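Local coordinates for ABC transporter periplasmic peptide-binding protein (Pseudoalteromonas, PDB 4QFL) that binds dipeptides such as Ala-Phe in the periplasm, probably delivering them to an ABC transporter for uptake, at residues 75-80 / 232-237; 120-125 / 163-168; 334-339 / 489-494; 437-442 / 481-486. One frame throughout, in Å; residues are numbered along the deposited sequence.

Contact 1 of 4, residues 75-80 / 232-237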
# COMPACT_ATOMS: atom_id res chain seq x y z
N LYS A 75 -11.64 -11.81 -10.28
CA LYS A 75 -12.86 -12.36 -9.72
C LYS A 75 -13.94 -11.30 -9.59
O LYS A 75 -13.68 -10.18 -9.15
CB LYS A 75 -12.57 -12.97 -8.35
CG LYS A 75 -11.30 -13.80 -8.30
CD LYS A 75 -11.20 -14.78 -9.48
CE LYS A 75 -12.23 -15.88 -9.40
NZ LYS A 75 -12.10 -16.81 -10.56
N SER A 76 -15.14 -11.66 -9.98
CA SER A 76 -16.29 -10.78 -9.89
C SER A 76 -16.56 -10.35 -8.45
O SER A 76 -16.67 -11.18 -7.55
CB SER A 76 -17.52 -11.48 -10.44
OG SER A 76 -18.68 -11.01 -9.78
N GLU A 77 -16.66 -9.05 -8.24
CA GLU A 77 -17.16 -8.53 -6.98
C GLU A 77 -18.48 -7.83 -7.15
O GLU A 77 -19.53 -8.47 -7.07
CB GLU A 77 -16.17 -7.57 -6.33
CG GLU A 77 -14.89 -8.22 -5.82
CD GLU A 77 -15.14 -9.37 -4.86
OE1 GLU A 77 -16.20 -9.40 -4.19
OE2 GLU A 77 -14.26 -10.26 -4.76
N LEU A 78 -18.45 -6.52 -7.40
CA LEU A 78 -19.67 -5.76 -7.69
C LEU A 78 -19.89 -5.80 -9.20
O LEU A 78 -21.00 -5.52 -9.68
CB LEU A 78 -19.59 -4.31 -7.23
CG LEU A 78 -19.79 -4.05 -5.74
CD1 LEU A 78 -19.65 -2.57 -5.46
CD2 LEU A 78 -21.14 -4.57 -5.27
N ALA A 79 -18.84 -6.13 -9.94
CA ALA A 79 -18.95 -6.39 -11.38
C ALA A 79 -19.10 -7.88 -11.60
O ALA A 79 -18.37 -8.67 -10.99
CB ALA A 79 -17.72 -5.89 -12.10
N THR A 80 -20.04 -8.27 -12.47
CA THR A 80 -20.34 -9.68 -12.74
C THR A 80 -19.61 -10.17 -13.97
O THR A 80 -19.40 -11.38 -14.16
CB THR A 80 -21.84 -9.88 -12.99
OG1 THR A 80 -22.28 -8.93 -13.97
CG2 THR A 80 -22.63 -9.68 -11.71
N TYR A 232 -25.85 -7.58 3.61
CA TYR A 232 -24.68 -7.76 2.75
C TYR A 232 -24.92 -8.78 1.62
O TYR A 232 -25.34 -9.90 1.86
CB TYR A 232 -23.45 -8.14 3.57
CG TYR A 232 -22.19 -8.18 2.74
CD1 TYR A 232 -21.83 -7.10 1.96
CD2 TYR A 232 -21.36 -9.29 2.75
CE1 TYR A 232 -20.69 -7.13 1.19
CE2 TYR A 232 -20.21 -9.33 1.98
CZ TYR A 232 -19.89 -8.24 1.20
OH TYR A 232 -18.75 -8.25 0.43
N TRP A 233 -24.62 -8.38 0.40
CA TRP A 233 -24.98 -9.19 -0.76
C TRP A 233 -24.22 -10.49 -0.83
O TRP A 233 -24.79 -11.52 -1.17
CB TRP A 233 -24.72 -8.41 -2.04
CG TRP A 233 -23.28 -8.02 -2.22
CD1 TRP A 233 -22.66 -6.92 -1.70
CD2 TRP A 233 -22.28 -8.72 -2.98
NE1 TRP A 233 -21.35 -6.89 -2.09
CE2 TRP A 233 -21.09 -7.98 -2.88
CE3 TRP A 233 -22.28 -9.89 -3.75
CZ2 TRP A 233 -19.91 -8.37 -3.50
CZ3 TRP A 233 -21.11 -10.27 -4.37
CH2 TRP A 233 -19.94 -9.51 -4.24
N LYS A 234 -22.93 -10.45 -0.53
CA LYS A 234 -22.07 -11.58 -0.85
C LYS A 234 -22.31 -12.77 0.06
O LYS A 234 -22.44 -13.90 -0.40
CB LYS A 234 -20.60 -11.18 -0.83
CG LYS A 234 -19.67 -12.32 -1.15
CD LYS A 234 -18.30 -12.11 -0.54
CE LYS A 234 -17.38 -11.44 -1.52
NZ LYS A 234 -17.98 -10.19 -2.05
N HIS A 235 -22.36 -12.52 1.37
CA HIS A 235 -22.58 -13.60 2.32
C HIS A 235 -23.20 -13.11 3.62
O HIS A 235 -23.30 -11.92 3.85
CB HIS A 235 -21.28 -14.39 2.60
CG HIS A 235 -20.15 -13.56 3.14
ND1 HIS A 235 -20.02 -13.28 4.49
CD2 HIS A 235 -19.09 -12.99 2.53
CE1 HIS A 235 -18.93 -12.55 4.67
NE2 HIS A 235 -18.35 -12.36 3.50
N GLU A 236 -23.63 -14.05 4.44
CA GLU A 236 -24.14 -13.72 5.76
C GLU A 236 -22.95 -13.42 6.65
O GLU A 236 -22.15 -14.30 6.93
CB GLU A 236 -24.95 -14.89 6.33
CG GLU A 236 -25.62 -14.58 7.64
CD GLU A 236 -26.69 -13.51 7.51
OE1 GLU A 236 -27.41 -13.51 6.48
OE2 GLU A 236 -26.80 -12.66 8.42
N VAL A 237 -22.83 -12.17 7.08
CA VAL A 237 -21.71 -11.76 7.93
C VAL A 237 -21.79 -12.37 9.33
O VAL A 237 -22.82 -12.32 9.98
CB VAL A 237 -21.64 -10.23 8.02
CG1 VAL A 237 -20.49 -9.80 8.93
CG2 VAL A 237 -21.49 -9.63 6.63
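Lys234 and Glu77 meet as a charged pair: NZ of Lys234 gives a hydrogen bond of 2.9 Å to OE1 of Glu77, part of a salt bridge, and meets that oxygen nearly along its C-O axis. Next to this bridge the benzene end of the Trp233 indole comes up against the backbone, CH2 of Trp233 lying 3.0 Å from O of Glu77. Leu78 packs obliquely on the other part of the same ring system, its CD2 being 3.9 Å from NE1 of Trp233. The indole is put there by the rotamer of Trp233, whose CG stands between the backbone N and the carbonyl carbon (chi1 61°). CB of Lys234 covers a face of the indole, 3.5 Å above its plane. Beyond CB the lysine chain bends at chi3 and chi4, which brings NZ round to Glu77 and within 3.2 Å of Tyr232 OH, to which it also donates. The contact thus joins the short link between strand 74-76 and strand 79-84 to the loop linking strands 223-228 and 241-246. Across that link OG of Ser76 donates to O of Ala79 at 2.7 Å. Asp62 accepts from NE1 of Trp233 through OD2 and from Tyr232 OH through OD1. An alanine in place of Trp233 would remove the indole, and the flank of Leu78 would probably lose its cover and Asp62 a donor. Glu77 is held from its own side as well, OE2 bonding to Ser66 OG and the carbonyl O receiving Arg96 NE.

Contact 2 of 4, residues 120-125 / 163-168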
# COMPACT_ATOMS: atom_id res chain seq x y z
N PHE A 120 -19.95 7.87 -10.83
CA PHE A 120 -19.60 8.90 -9.85
C PHE A 120 -18.29 8.62 -9.13
O PHE A 120 -17.43 9.49 -9.03
CB PHE A 120 -20.67 9.05 -8.78
CG PHE A 120 -20.19 9.85 -7.60
CD1 PHE A 120 -20.16 11.24 -7.66
CD2 PHE A 120 -19.73 9.22 -6.46
CE1 PHE A 120 -19.69 12.00 -6.58
CE2 PHE A 120 -19.26 9.96 -5.37
CZ PHE A 120 -19.24 11.35 -5.43
N THR A 121 -18.18 7.42 -8.58
CA THR A 121 -16.99 7.02 -7.84
C THR A 121 -15.71 7.24 -8.63
O THR A 121 -14.72 7.80 -8.12
CB THR A 121 -17.06 5.53 -7.46
OG1 THR A 121 -18.20 5.32 -6.63
CG2 THR A 121 -15.80 5.11 -6.72
N PHE A 122 -15.72 6.80 -9.88
CA PHE A 122 -14.50 6.85 -10.68
C PHE A 122 -14.30 8.16 -11.46
O PHE A 122 -13.16 8.56 -11.69
CB PHE A 122 -14.33 5.58 -11.52
CG PHE A 122 -14.13 4.35 -10.67
CD1 PHE A 122 -12.90 4.10 -10.08
CD2 PHE A 122 -15.18 3.50 -10.39
CE1 PHE A 122 -12.72 3.02 -9.27
CE2 PHE A 122 -15.00 2.41 -9.57
CZ PHE A 122 -13.77 2.17 -9.00
N SER A 123 -15.38 8.84 -11.82
CA SER A 123 -15.22 10.15 -12.42
C SER A 123 -14.76 11.16 -11.36
O SER A 123 -14.16 12.17 -11.71
CB SER A 123 -16.49 10.63 -13.12
OG SER A 123 -17.51 10.94 -12.18
N ARG A 124 -14.99 10.88 -10.08
CA ARG A 124 -14.44 11.75 -9.04
C ARG A 124 -12.92 11.90 -9.19
O ARG A 124 -12.35 12.93 -8.84
CB ARG A 124 -14.79 11.23 -7.64
CG ARG A 124 -14.12 12.03 -6.51
CD ARG A 124 -14.55 11.61 -5.11
NE ARG A 124 -13.95 12.49 -4.11
CZ ARG A 124 -14.07 12.32 -2.80
NH1 ARG A 124 -14.76 11.29 -2.32
NH2 ARG A 124 -13.49 13.16 -1.96
N LEU A 125 -12.27 10.87 -9.71
CA LEU A 125 -10.81 10.88 -9.84
C LEU A 125 -10.29 11.70 -11.03
O LEU A 125 -9.33 12.46 -10.89
CB LEU A 125 -10.27 9.44 -9.95
CG LEU A 125 -10.79 8.45 -8.92
CD1 LEU A 125 -10.34 7.05 -9.32
CD2 LEU A 125 -10.32 8.80 -7.52
N VAL A 163 -21.54 -0.41 -17.64
CA VAL A 163 -20.83 0.80 -18.01
C VAL A 163 -19.67 0.43 -18.88
O VAL A 163 -19.24 -0.72 -18.89
CB VAL A 163 -20.31 1.57 -16.77
CG1 VAL A 163 -21.47 1.95 -15.86
CG2 VAL A 163 -19.28 0.73 -16.01
N ARG A 164 -19.14 1.40 -19.61
CA ARG A 164 -17.95 1.17 -20.42
C ARG A 164 -16.94 2.30 -20.19
O ARG A 164 -17.24 3.46 -20.43
CB ARG A 164 -18.33 1.06 -21.89
CG ARG A 164 -17.16 0.94 -22.84
CD ARG A 164 -17.61 0.96 -24.29
NE ARG A 164 -18.22 2.24 -24.67
CZ ARG A 164 -19.48 2.38 -25.08
NH1 ARG A 164 -20.26 1.31 -25.16
NH2 ARG A 164 -19.94 3.58 -25.41
N PHE A 165 -15.76 1.94 -19.68
CA PHE A 165 -14.66 2.89 -19.52
C PHE A 165 -13.98 3.12 -20.88
O PHE A 165 -13.63 2.17 -21.57
CB PHE A 165 -13.61 2.37 -18.52
CG PHE A 165 -14.05 2.38 -17.08
CD1 PHE A 165 -15.04 1.51 -16.61
CD2 PHE A 165 -13.45 3.24 -16.17
CE1 PHE A 165 -15.43 1.52 -15.27
CE2 PHE A 165 -13.82 3.25 -14.83
CZ PHE A 165 -14.82 2.39 -14.38
N GLU A 166 -13.78 4.39 -21.24
CA GLU A 166 -13.03 4.73 -22.45
C GLU A 166 -11.67 5.30 -22.07
O GLU A 166 -11.58 6.32 -21.39
CB GLU A 166 -13.81 5.74 -23.29
CG GLU A 166 -15.24 5.34 -23.58
CD GLU A 166 -15.33 4.28 -24.67
OE1 GLU A 166 -14.27 3.82 -25.14
OE2 GLU A 166 -16.46 3.91 -25.04
N LEU A 167 -10.60 4.63 -22.51
CA LEU A 167 -9.24 5.06 -22.19
C LEU A 167 -8.59 5.83 -23.34
O LEU A 167 -8.90 5.60 -24.52
CB LEU A 167 -8.38 3.86 -21.82
CG LEU A 167 -9.02 2.88 -20.83
CD1 LEU A 167 -8.06 1.75 -20.49
CD2 LEU A 167 -9.50 3.60 -19.58
N PHE A 168 -7.67 6.73 -23.00
CA PHE A 168 -6.94 7.48 -24.01
C PHE A 168 -5.94 6.57 -24.69
O PHE A 168 -5.60 6.77 -25.86
CB PHE A 168 -6.21 8.66 -23.38
CG PHE A 168 -7.12 9.79 -23.00
CD1 PHE A 168 -7.90 10.42 -23.95
CD2 PHE A 168 -7.20 10.22 -21.69
CE1 PHE A 168 -8.75 11.46 -23.59
CE2 PHE A 168 -8.04 11.26 -21.32
CZ PHE A 168 -8.82 11.88 -22.28
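Helix 115-126 packs on the four-stranded antiparallel sheet formed by strands 79-84, 90-95, 162-167 and 152-159, and Phe122 of the helix meets Phe165 of strand 162-167 at this interface. The two rings form an offset edge-to-face pair, the edge of Phe165 turned toward the face of Phe122, with their planes at 66° and their centroids 6.0 Å apart. The pair is displaced far enough that the closest approach is to the base of the partner side chain: CE2 of Phe165 lies 4.1 Å from CB of Phe122, which sits near the plane of the Phe165 ring. Further out, CZ of Phe165 comes to 4.2 Å from CD2 of Phe122. Both side chains leave their backbones toward the partner segment, and each CG lies anti to its own carbonyl carbon (chi1 -65° in Phe122, -72° in Phe165). No hydrogen bond crosses the contact, so it is apolar packing alone. On the helix, CG2 of Thr121 covers a face of the Phe122 ring. Around this pair, Phe165 also meets the ring of Phe93 on the adjacent strand 90-95, touches Ile155 of strand 152-159 and reaches Val118 one turn earlier in the helix, while Phe120 packs against helix 188-196.

Contact 3 of 4, residues 334-339 / 489-494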
# COMPACT_ATOMS: atom_id res chain seq x y z
N ALA A 334 17.33 -8.98 -0.64
CA ALA A 334 16.89 -8.47 -1.93
C ALA A 334 17.96 -8.62 -2.99
O ALA A 334 19.11 -8.30 -2.74
CB ALA A 334 16.49 -7.01 -1.81
N ARG A 335 17.55 -9.11 -4.17
CA ARG A 335 18.42 -9.22 -5.34
C ARG A 335 17.95 -8.29 -6.49
O ARG A 335 18.53 -8.26 -7.57
CB ARG A 335 18.49 -10.67 -5.81
CG ARG A 335 19.77 -11.41 -5.42
CD ARG A 335 19.80 -11.89 -3.98
NE ARG A 335 21.19 -12.02 -3.53
CZ ARG A 335 21.58 -12.65 -2.43
NH1 ARG A 335 20.70 -13.24 -1.64
NH2 ARG A 335 22.87 -12.69 -2.12
N SER A 336 16.89 -7.54 -6.21
CA SER A 336 16.29 -6.61 -7.15
C SER A 336 15.23 -5.88 -6.35
O SER A 336 14.93 -6.29 -5.23
CB SER A 336 15.62 -7.37 -8.29
OG SER A 336 14.81 -6.50 -9.05
N ILE A 337 14.65 -4.81 -6.88
CA ILE A 337 13.51 -4.21 -6.19
C ILE A 337 12.34 -5.21 -6.08
O ILE A 337 11.58 -5.21 -5.10
CB ILE A 337 13.07 -2.85 -6.82
CG1 ILE A 337 12.06 -2.16 -5.90
CG2 ILE A 337 12.48 -3.05 -8.22
CD1 ILE A 337 11.63 -0.79 -6.33
N LEU A 338 12.22 -6.09 -7.07
CA LEU A 338 11.12 -7.05 -7.09
C LEU A 338 11.44 -8.24 -6.21
O LEU A 338 12.55 -8.75 -6.25
CB LEU A 338 10.86 -7.53 -8.52
CG LEU A 338 10.32 -6.50 -9.51
CD1 LEU A 338 9.99 -7.13 -10.88
CD2 LEU A 338 9.12 -5.79 -8.92
N PRO A 339 10.45 -8.70 -5.42
CA PRO A 339 10.61 -9.93 -4.63
C PRO A 339 10.71 -11.11 -5.59
O PRO A 339 10.19 -11.02 -6.70
CB PRO A 339 9.32 -9.99 -3.81
CG PRO A 339 8.33 -9.18 -4.59
CD PRO A 339 9.13 -8.08 -5.22
N ALA A 489 14.79 -4.37 -17.83
CA ALA A 489 15.61 -3.19 -18.03
C ALA A 489 15.37 -2.23 -16.86
O ALA A 489 16.28 -1.52 -16.43
CB ALA A 489 15.28 -2.53 -19.37
N ALA A 490 14.14 -2.23 -16.35
CA ALA A 490 13.77 -1.34 -15.26
C ALA A 490 14.49 -1.71 -13.97
O ALA A 490 14.98 -0.84 -13.24
CB ALA A 490 12.27 -1.35 -15.05
N GLN A 491 14.55 -3.00 -13.68
CA GLN A 491 15.21 -3.46 -12.47
C GLN A 491 16.69 -3.10 -12.52
O GLN A 491 17.28 -2.69 -11.52
CB GLN A 491 15.03 -4.96 -12.27
CG GLN A 491 13.62 -5.35 -11.92
CD GLN A 491 13.38 -6.83 -12.03
OE1 GLN A 491 13.60 -7.57 -11.08
NE2 GLN A 491 12.91 -7.27 -13.18
N SER A 492 17.28 -3.26 -13.70
CA SER A 492 18.70 -2.96 -13.88
C SER A 492 19.03 -1.48 -13.65
O SER A 492 20.04 -1.14 -13.02
CB SER A 492 19.15 -3.39 -15.27
OG SER A 492 19.13 -4.79 -15.37
N MET A 493 18.16 -0.61 -14.16
CA MET A 493 18.37 0.83 -14.07
C MET A 493 18.33 1.27 -12.62
O MET A 493 19.14 2.09 -12.18
CB MET A 493 17.32 1.57 -14.89
CG MET A 493 17.67 3.02 -15.15
SD MET A 493 16.51 3.90 -16.22
CE MET A 493 16.69 2.99 -17.73
N ILE A 494 17.40 0.71 -11.86
CA ILE A 494 17.27 1.04 -10.45
C ILE A 494 18.57 0.70 -9.70
O ILE A 494 19.00 1.47 -8.84
CB ILE A 494 16.06 0.33 -9.85
CG1 ILE A 494 14.77 0.90 -10.46
CG2 ILE A 494 16.06 0.46 -8.34
CD1 ILE A 494 13.49 0.13 -10.11
O HOH W 1 16.09 -3.75 -9.39
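Ser336 carries OG opposite its backbone N (chi1 168°), and Gln491 leaves its helix with CG anti to the carbonyl carbon (chi1 -70°) and then runs extended; together these torsions bring the hydroxyl to the amide. OG of Ser336 donates to OE1 of Gln491 at 2.6 Å, lying in the carbonyl plane on a lone pair. OE1 also accepts from the backbone N of Glu346, and NE2 donates to the carbonyls of Ala344 and Tyr487, so the buried amide has partners at both ends that fix its rotation. Leu338 crosses the glutamine chain at about a right angle, CD1 of Leu338 lying 3.6 Å from CD of Gln491. One turn on along the helix, CD1 of Ile494 touches CG2 of Ile337 at 3.8 Å. A water bridges the backbones, accepting from N of Ile337 at 3.1 Å and donating to O of Gln491 at 2.7 Å. OG of Ser336 in turn accepts from the backbone N of Leu338 at 3.3 Å. The result is an ST turn in the loop after strand 332-333, whose hydroxyl is taken up by a buried glutamine of helix 480-497.

Contact 4 of 4, residues 437-442 / 481-486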
# COMPACT_ATOMS: atom_id res chain seq x y z
N THR A 437 -1.18 -5.62 -5.88
CA THR A 437 -1.56 -6.64 -6.84
C THR A 437 -0.31 -7.43 -7.21
O THR A 437 0.80 -7.04 -6.85
CB THR A 437 -2.14 -6.02 -8.13
OG1 THR A 437 -1.07 -5.48 -8.91
CG2 THR A 437 -3.13 -4.92 -7.80
N PRO A 438 -0.48 -8.56 -7.92
CA PRO A 438 0.67 -9.32 -8.43
C PRO A 438 1.11 -8.84 -9.83
O PRO A 438 1.95 -9.48 -10.48
CB PRO A 438 0.14 -10.74 -8.45
CG PRO A 438 -1.29 -10.57 -8.77
CD PRO A 438 -1.74 -9.29 -8.13
N ASP A 439 0.56 -7.73 -10.29
CA ASP A 439 1.06 -7.11 -11.51
C ASP A 439 2.31 -6.30 -11.19
O ASP A 439 2.25 -5.36 -10.40
CB ASP A 439 0.01 -6.23 -12.18
CG ASP A 439 0.43 -5.81 -13.57
OD1 ASP A 439 1.37 -5.02 -13.68
OD2 ASP A 439 -0.17 -6.28 -14.56
N PRO A 440 3.45 -6.66 -11.80
CA PRO A 440 4.77 -6.05 -11.54
C PRO A 440 4.79 -4.52 -11.67
O PRO A 440 5.61 -3.86 -11.06
CB PRO A 440 5.68 -6.69 -12.60
CG PRO A 440 5.02 -7.98 -12.92
CD PRO A 440 3.54 -7.71 -12.83
N ASP A 441 3.90 -3.97 -12.48
CA ASP A 441 3.86 -2.52 -12.61
C ASP A 441 3.62 -1.86 -11.26
O ASP A 441 3.96 -0.70 -11.05
CB ASP A 441 2.77 -2.09 -13.58
CG ASP A 441 2.59 -0.59 -13.59
OD1 ASP A 441 3.43 0.08 -14.23
OD2 ASP A 441 1.64 -0.08 -12.95
N ASN A 442 3.02 -2.62 -10.35
CA ASN A 442 2.68 -2.10 -9.02
C ASN A 442 3.91 -1.78 -8.16
O ASN A 442 3.83 -1.02 -7.19
CB ASN A 442 1.71 -3.05 -8.29
CG ASN A 442 1.14 -2.45 -7.01
OD1 ASN A 442 0.30 -1.55 -7.04
ND2 ASN A 442 1.58 -2.97 -5.88
N ASN A 481 6.11 -11.93 -22.12
CA ASN A 481 7.53 -11.96 -22.44
C ASN A 481 8.06 -10.54 -22.72
O ASN A 481 9.15 -10.17 -22.29
CB ASN A 481 7.81 -12.90 -23.62
CG ASN A 481 7.33 -14.34 -23.36
OD1 ASN A 481 7.70 -14.96 -22.35
ND2 ASN A 481 6.51 -14.87 -24.27
N LEU A 482 7.27 -9.76 -23.45
CA LEU A 482 7.66 -8.38 -23.76
C LEU A 482 7.68 -7.52 -22.49
O LEU A 482 8.67 -6.83 -22.23
CB LEU A 482 6.71 -7.80 -24.82
CG LEU A 482 6.71 -8.62 -26.12
CD1 LEU A 482 5.52 -8.32 -27.06
CD2 LEU A 482 8.05 -8.43 -26.83
N ARG A 483 6.61 -7.59 -21.70
CA ARG A 483 6.55 -6.88 -20.42
C ARG A 483 7.81 -7.13 -19.60
O ARG A 483 8.44 -6.20 -19.09
CB ARG A 483 5.30 -7.29 -19.63
CG ARG A 483 3.97 -6.96 -20.34
CD ARG A 483 2.77 -6.99 -19.41
NE ARG A 483 2.86 -5.95 -18.40
CZ ARG A 483 2.14 -5.92 -17.28
NH1 ARG A 483 1.27 -6.89 -17.02
NH2 ARG A 483 2.31 -4.92 -16.42
N LYS A 484 8.21 -8.40 -19.48
CA LYS A 484 9.36 -8.71 -18.65
C LYS A 484 10.68 -8.15 -19.19
O LYS A 484 11.57 -7.80 -18.43
CB LYS A 484 9.49 -10.21 -18.39
CG LYS A 484 10.56 -10.51 -17.34
CD LYS A 484 10.89 -11.99 -17.24
CE LYS A 484 12.33 -12.20 -16.74
NZ LYS A 484 12.42 -12.00 -15.28
N GLN A 485 10.80 -8.04 -20.51
CA GLN A 485 11.97 -7.39 -21.10
C GLN A 485 12.13 -5.98 -20.57
O GLN A 485 13.20 -5.56 -20.15
CB GLN A 485 11.84 -7.33 -22.61
CG GLN A 485 12.23 -8.60 -23.31
CD GLN A 485 12.19 -8.45 -24.80
OE1 GLN A 485 11.26 -7.85 -25.34
NE2 GLN A 485 13.21 -8.96 -25.48
N TYR A 486 11.03 -5.24 -20.60
CA TYR A 486 11.04 -3.89 -20.08
C TYR A 486 11.23 -3.89 -18.56
O TYR A 486 12.01 -3.09 -18.04
CB TYR A 486 9.78 -3.15 -20.51
CG TYR A 486 9.75 -2.94 -22.00
CD1 TYR A 486 10.76 -2.24 -22.63
CD2 TYR A 486 8.73 -3.47 -22.79
CE1 TYR A 486 10.77 -2.05 -24.01
CE2 TYR A 486 8.73 -3.28 -24.18
CZ TYR A 486 9.75 -2.57 -24.77
OH TYR A 486 9.78 -2.38 -26.14
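OD1 of Asp439 is gripped by two donors: NH2 of Arg483 reaches it at 2.9 Å on the syn lone pair, and the backbone N of Asp441 reaches it at 3.0 Å on the anti side. The second oxygen takes the other terminal nitrogen, NH1 of Arg483 lying 2.9 Å from OD2 of Asp439, syn but 30° out of the carboxylate plane. The guanidinium therefore holds the carboxylate end-on, one nitrogen to each oxygen, although the two planes are twisted 33° apart. Asp439 presents its carboxylate with CG anti to the backbone N (chi1 -169°), while the arginine chain bends at chi3. CB of Asp441 lies at the guanidinium edge, 4.0 Å from NH2 of Arg483. That NH2 also bonds to Tyr487 OH, one helical turn on, and the carboxylate of Asp441 turns to Ser445 OG instead. Replacing Asp439 by an alanine would take away both oxygens, which would probably leave the buried guanidinium without its countercharge and the N-H of Asp441 without its side-chain acceptor. The loop is also braced from within: N of Asp439 donates to OG1 of Thr437 at 3.1 Å, and N of Asn442 to O of Asp439 at 2.8 Å. Segment 437-442 follows directly on Asp436, which lines the pocket of the bound alanine, so the salt bridge fastens helix 480-497 to the loop leaving the ligand site. In that loop an ST turn at Thr437 leads into an Asx turn at Asp439, after which residues 440-442 take up helical angles.

Overall arrangement
From the N terminus, residues 75-80 open contact 1, whose loop closes at 232-237. Contact 2 opens at 120-125 and closes at 163-168 within that span; both involve the four-stranded sheet that includes strand 79-84, and their centres are 21 Å apart. Only after contact 1 has closed does contact 3 open, at 334-339. Contact 4 then runs from 437-442 to 481-486, just before contact 3 closes at 489-494, so it too is the inner of a pair. The two inner loops are each wholly enclosed and none cross. Contacts 3 and 4, their centres 12 Å apart, join two separate loops to successive parts of helix 480-497.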